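Local atomic coordinates of 4-hydroxybutyrate CoA-transferase (Porphyromonas gingivalis, PDB entry 3EH7), a protein that probably transfers coenzyme A between short-chain carboxylic acids such as acetate and 4-hydroxybutyrate. Residues I159-P164 against M182-I187; A37-S42 against P186-A191. All blocks are in the same frame, centred on the assembly; numbering follows the deposited sequence.

Contact 1 (I159-P164 against M182-I187); sequences INRQMP and MADYPI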
# COMPACT_ATOMS: atom_id res chain seq x y z
N ILE A 159 -5.50 10.03 -35.82
CA ILE A 159 -6.48 9.02 -36.23
C ILE A 159 -5.86 8.05 -37.24
O ILE A 159 -5.62 8.38 -38.40
CB ILE A 159 -7.77 9.66 -36.78
CG1 ILE A 159 -8.39 10.58 -35.73
CG2 ILE A 159 -8.77 8.59 -37.16
CD1 ILE A 159 -9.83 11.04 -36.06
N ASN A 160 -5.61 6.84 -36.77
CA ASN A 160 -4.96 5.83 -37.58
C ASN A 160 -5.99 4.81 -38.09
O ASN A 160 -6.77 4.22 -37.31
CB ASN A 160 -3.86 5.18 -36.74
CG ASN A 160 -3.06 4.11 -37.48
OD1 ASN A 160 -3.25 3.83 -38.67
ND2 ASN A 160 -2.16 3.48 -36.73
N ARG A 161 -6.00 4.60 -39.39
CA ARG A 161 -6.94 3.64 -39.98
C ARG A 161 -6.72 2.26 -39.38
O ARG A 161 -7.64 1.44 -39.38
CB ARG A 161 -6.80 3.53 -41.50
CG ARG A 161 -6.70 4.82 -42.30
CD ARG A 161 -7.67 5.86 -41.90
NE ARG A 161 -7.88 6.85 -42.95
CZ ARG A 161 -7.00 7.75 -43.37
NH1 ARG A 161 -7.33 8.58 -44.35
NH2 ARG A 161 -5.78 7.83 -42.83
N GLN A 162 -5.52 2.00 -38.89
CA GLN A 162 -5.18 0.69 -38.36
C GLN A 162 -5.28 0.57 -36.85
O GLN A 162 -5.05 -0.51 -36.31
CB GLN A 162 -3.79 0.26 -38.87
CG GLN A 162 -3.75 0.17 -40.38
CD GLN A 162 -2.53 -0.54 -40.91
OE1 GLN A 162 -2.13 -1.57 -40.36
NE2 GLN A 162 -1.92 0.00 -41.98
N MSE A 163 -5.62 1.66 -36.15
CA MSE A 163 -5.89 1.57 -34.72
C MSE A 163 -7.27 0.95 -34.53
O MSE A 163 -8.28 1.47 -35.04
CB MSE A 163 -5.85 2.92 -34.05
CG MSE A 163 -6.21 2.84 -32.57
SE MSE A 163 -4.82 1.99 -31.53
CE MSE A 163 -4.31 3.54 -30.50
N PRO A 164 -7.33 -0.18 -33.81
CA PRO A 164 -8.62 -0.85 -33.70
C PRO A 164 -9.61 -0.06 -32.85
O PRO A 164 -9.21 0.77 -32.05
CB PRO A 164 -8.27 -2.19 -33.03
CG PRO A 164 -6.98 -1.97 -32.38
CD PRO A 164 -6.25 -0.96 -33.20
N MSE A 182 -4.18 12.70 -39.67
CA MSE A 182 -4.56 11.41 -40.24
C MSE A 182 -3.34 10.49 -40.40
O MSE A 182 -2.22 10.94 -40.66
CB MSE A 182 -5.31 11.58 -41.59
CG MSE A 182 -6.66 12.38 -41.51
SE MSE A 182 -7.87 11.77 -40.14
CE MSE A 182 -8.09 9.94 -40.83
N ALA A 183 -3.55 9.19 -40.23
CA ALA A 183 -2.47 8.22 -40.41
C ALA A 183 -2.96 6.84 -40.88
O ALA A 183 -4.15 6.53 -40.82
CB ALA A 183 -1.68 8.10 -39.14
N ASP A 184 -2.02 6.02 -41.34
CA ASP A 184 -2.33 4.64 -41.74
C ASP A 184 -1.07 3.79 -41.62
O ASP A 184 -0.23 3.76 -42.50
CB ASP A 184 -2.90 4.62 -43.17
CG ASP A 184 -3.39 3.23 -43.60
OD1 ASP A 184 -3.48 2.32 -42.75
OD2 ASP A 184 -3.67 3.06 -44.82
N TYR A 185 -0.91 3.13 -40.49
CA TYR A 185 0.32 2.39 -40.26
C TYR A 185 0.06 1.35 -39.21
O TYR A 185 -0.80 1.56 -38.37
CB TYR A 185 1.49 3.32 -39.85
CG TYR A 185 1.27 4.08 -38.56
CD1 TYR A 185 1.30 3.43 -37.32
CD2 TYR A 185 1.03 5.45 -38.57
CE1 TYR A 185 1.09 4.11 -36.13
CE2 TYR A 185 0.80 6.15 -37.38
CZ TYR A 185 0.83 5.47 -36.16
OH TYR A 185 0.62 6.14 -34.96
N PRO A 186 0.78 0.23 -39.27
CA PRO A 186 0.58 -0.78 -38.27
C PRO A 186 1.06 -0.27 -36.91
O PRO A 186 2.14 0.32 -36.80
CB PRO A 186 1.43 -1.96 -38.77
CG PRO A 186 2.44 -1.34 -39.68
CD PRO A 186 1.69 -0.23 -40.34
N ILE A 187 0.27 -0.47 -35.87
CA ILE A 187 0.70 -0.01 -34.55
C ILE A 187 1.84 -0.92 -34.07
O ILE A 187 2.09 -1.95 -34.68
CB ILE A 187 -0.48 0.06 -33.56
CG1 ILE A 187 -1.01 -1.33 -33.20
CG2 ILE A 187 -1.63 0.92 -34.15
CD1 ILE A 187 -2.13 -1.26 -32.13
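The carboxamide of N160 grips the backbone of Y185 at both ends: OD1 accepts from Y185 N at 3.0 Å, and ND2 gives a fairly straight bond (162°) to Y185 O at 2.9 Å. CG stands anti to the backbone N (chi1 -179°), on the way across to the segment 182-187. OD1 also takes Q162 N, which arrives from the opposite face of the amide plane to Y185 N and makes an Asx turn within the type I turn N160-M163. ND2, which has a further partner in Q126, lies 3.3 Å above the Y185 ring plane, displaced toward the rim.

A183 O is likewise held twice, by R161 N and by R161 NH2, the two donors coming from opposite faces of the carbonyl. The bond from R161 NH2 to A183 O measures 2.9 Å. The arginine side chain bends at chi2 (-44°), which sets CD; CE of selenomethionine M182 sits over the centre of the guanidinium, 3.5 Å from R161 CZ. On the exposed side, where R161 and D184 lie, Q162 NE2 bonds D184 OD1 at 2.9 Å, entering from above the carboxylate plane.

Apolar packing closes both ends. I159 and M182 run side by side, while at the other end the selenium of selenomethionine M163 (SE) and P164 CD each come within 4.3 Å of I187 CD1. Between the strands, A183 N bonds I159 O where the parallel strands 154-160 and 179-183 end. These are the C-terminal strand ends and following loops of a parallel, Rossmann-like sheet, the place where such folds commonly put their binding sites.

Contact 2 (A37-S42 against P186-A191); sequences AGVPQS and PIYSLA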
# COMPACT_ATOMS: atom_id res chain seq x y z
N ALA A 37 1.84 0.51 -27.00
CA ALA A 37 1.69 0.13 -28.42
C ALA A 37 0.96 1.20 -29.22
O ALA A 37 1.06 1.23 -30.45
CB ALA A 37 0.98 -1.22 -28.57
N GLY A 38 0.25 2.08 -28.52
CA GLY A 38 -0.52 3.13 -29.16
C GLY A 38 0.20 4.44 -29.25
O GLY A 38 -0.41 5.45 -29.45
N VAL A 39 1.51 4.43 -29.08
CA VAL A 39 2.29 5.66 -29.20
C VAL A 39 1.98 6.25 -30.59
O VAL A 39 1.99 5.53 -31.58
CB VAL A 39 3.81 5.39 -29.02
CG1 VAL A 39 4.63 6.29 -29.91
CG2 VAL A 39 4.24 5.56 -27.56
N PRO A 40 1.67 7.54 -30.66
CA PRO A 40 1.31 8.14 -31.95
C PRO A 40 2.54 8.36 -32.85
O PRO A 40 3.17 9.40 -32.80
CB PRO A 40 0.69 9.48 -31.52
CG PRO A 40 1.39 9.81 -30.26
CD PRO A 40 1.56 8.51 -29.56
N GLN A 41 2.84 7.38 -33.69
CA GLN A 41 4.10 7.35 -34.43
C GLN A 41 4.34 8.54 -35.35
O GLN A 41 5.47 9.02 -35.42
CB GLN A 41 4.25 6.04 -35.22
CG GLN A 41 4.30 4.83 -34.33
CD GLN A 41 4.22 3.53 -35.10
OE1 GLN A 41 4.74 3.43 -36.23
NE2 GLN A 41 3.56 2.52 -34.51
N SER A 42 3.31 9.02 -36.07
CA SER A 42 3.50 10.17 -36.98
C SER A 42 3.86 11.46 -36.25
O SER A 42 4.75 12.21 -36.69
CB SER A 42 2.26 10.45 -37.83
OG SER A 42 1.90 9.30 -38.54
N PRO A 186 0.78 0.23 -39.27
CA PRO A 186 0.58 -0.78 -38.27
C PRO A 186 1.06 -0.27 -36.91
O PRO A 186 2.14 0.32 -36.80
CB PRO A 186 1.43 -1.96 -38.77
CG PRO A 186 2.44 -1.34 -39.68
CD PRO A 186 1.69 -0.23 -40.34
N ILE A 187 0.27 -0.47 -35.87
CA ILE A 187 0.70 -0.01 -34.55
C ILE A 187 1.84 -0.92 -34.07
O ILE A 187 2.09 -1.95 -34.68
CB ILE A 187 -0.48 0.06 -33.56
CG1 ILE A 187 -1.01 -1.33 -33.20
CG2 ILE A 187 -1.63 0.92 -34.15
CD1 ILE A 187 -2.13 -1.26 -32.13
N TYR A 188 2.55 -0.53 -33.01
CA TYR A 188 3.68 -1.35 -32.53
C TYR A 188 3.17 -2.72 -32.11
O TYR A 188 2.15 -2.81 -31.44
CB TYR A 188 4.44 -0.69 -31.36
CG TYR A 188 5.25 0.52 -31.78
CD1 TYR A 188 6.19 0.44 -32.80
CD2 TYR A 188 5.07 1.75 -31.16
CE1 TYR A 188 6.93 1.55 -33.20
CE2 TYR A 188 5.81 2.87 -31.56
CZ TYR A 188 6.74 2.77 -32.57
OH TYR A 188 7.47 3.87 -32.96
N SER A 189 3.87 -3.77 -32.56
CA SER A 189 3.55 -5.12 -32.16
C SER A 189 4.72 -5.80 -31.45
O SER A 189 5.85 -5.36 -31.51
CB SER A 189 3.13 -5.95 -33.36
OG SER A 189 4.16 -6.02 -34.30
N LEU A 190 4.39 -6.88 -30.77
CA LEU A 190 5.35 -7.69 -30.05
C LEU A 190 5.31 -9.07 -30.61
O LEU A 190 4.22 -9.64 -30.82
CB LEU A 190 4.92 -7.84 -28.61
CG LEU A 190 5.05 -6.72 -27.61
CD1 LEU A 190 4.38 -7.22 -26.35
CD2 LEU A 190 6.50 -6.38 -27.36
N ALA A 191 6.49 -9.63 -30.83
CA ALA A 191 6.65 -11.07 -31.03
C ALA A 191 6.79 -11.72 -29.66
O ALA A 191 7.34 -11.11 -28.72
CB ALA A 191 7.91 -11.37 -31.88
O HOH W 1 4.11 1.26 -38.16
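Q41 lays its carboxamide flat over the ring of Y188, the two planes 17° apart, with NE2 3.5 Å above the ring centre. The side chains reach toward each other tip to tip, and Q41 CG comes 3.6 Å from Y188 OH. Beyond CG the glutamine is extended (chi2 171°), which carries CD out over the ring. V39 CG1 meets the same ring at its edge, 4.0 Å from Y188 CE2, and A37 CB touches Y188 O at 3.5 Å. This stack and its flank are the close-packed part.

The polar links are slacker. Y188 N to A37 O, at 3.4 Å, is a weak hydrogen bond, as is Q41 NE2 to P186 O. A water adds a bridge: it donates to Q41 OE1 and to P186 O, the latter at 2.6 Å, so both ends of the amide are tied to one carbonyl. P186 and Y188 are themselves exposed.

Q41 opens helix 41-49, with P40 at its N-cap position, whereas 186-191 is the loop leaving strand 179-183 for helix 197-208. Y281 of helix 278-284 bonds Y188 O and packs on A37, and P40 rests against strands 122-127 and 154-160.

In the fold
Contacts 1 and 2 share P186 and I187, and their centres lie about 9 Å apart: a single run of chain leaves strand 179-183, passes the turn at 160-163 and then meets the start of helix 41-49. Y185 bridges them. Its OH is 2.8 Å from Q41 N, a probable hydrogen bond, and also bonds E158, whose carboxylate takes S42 N as well; Y185 CE2 packs 3.5 Å from S42 OG. Q126 is a second shared partner, reached by N160 ND2 in contact 1 and by G38 O in contact 2. No ligand marks an active site here, though both contacts fall within the N-terminal family region.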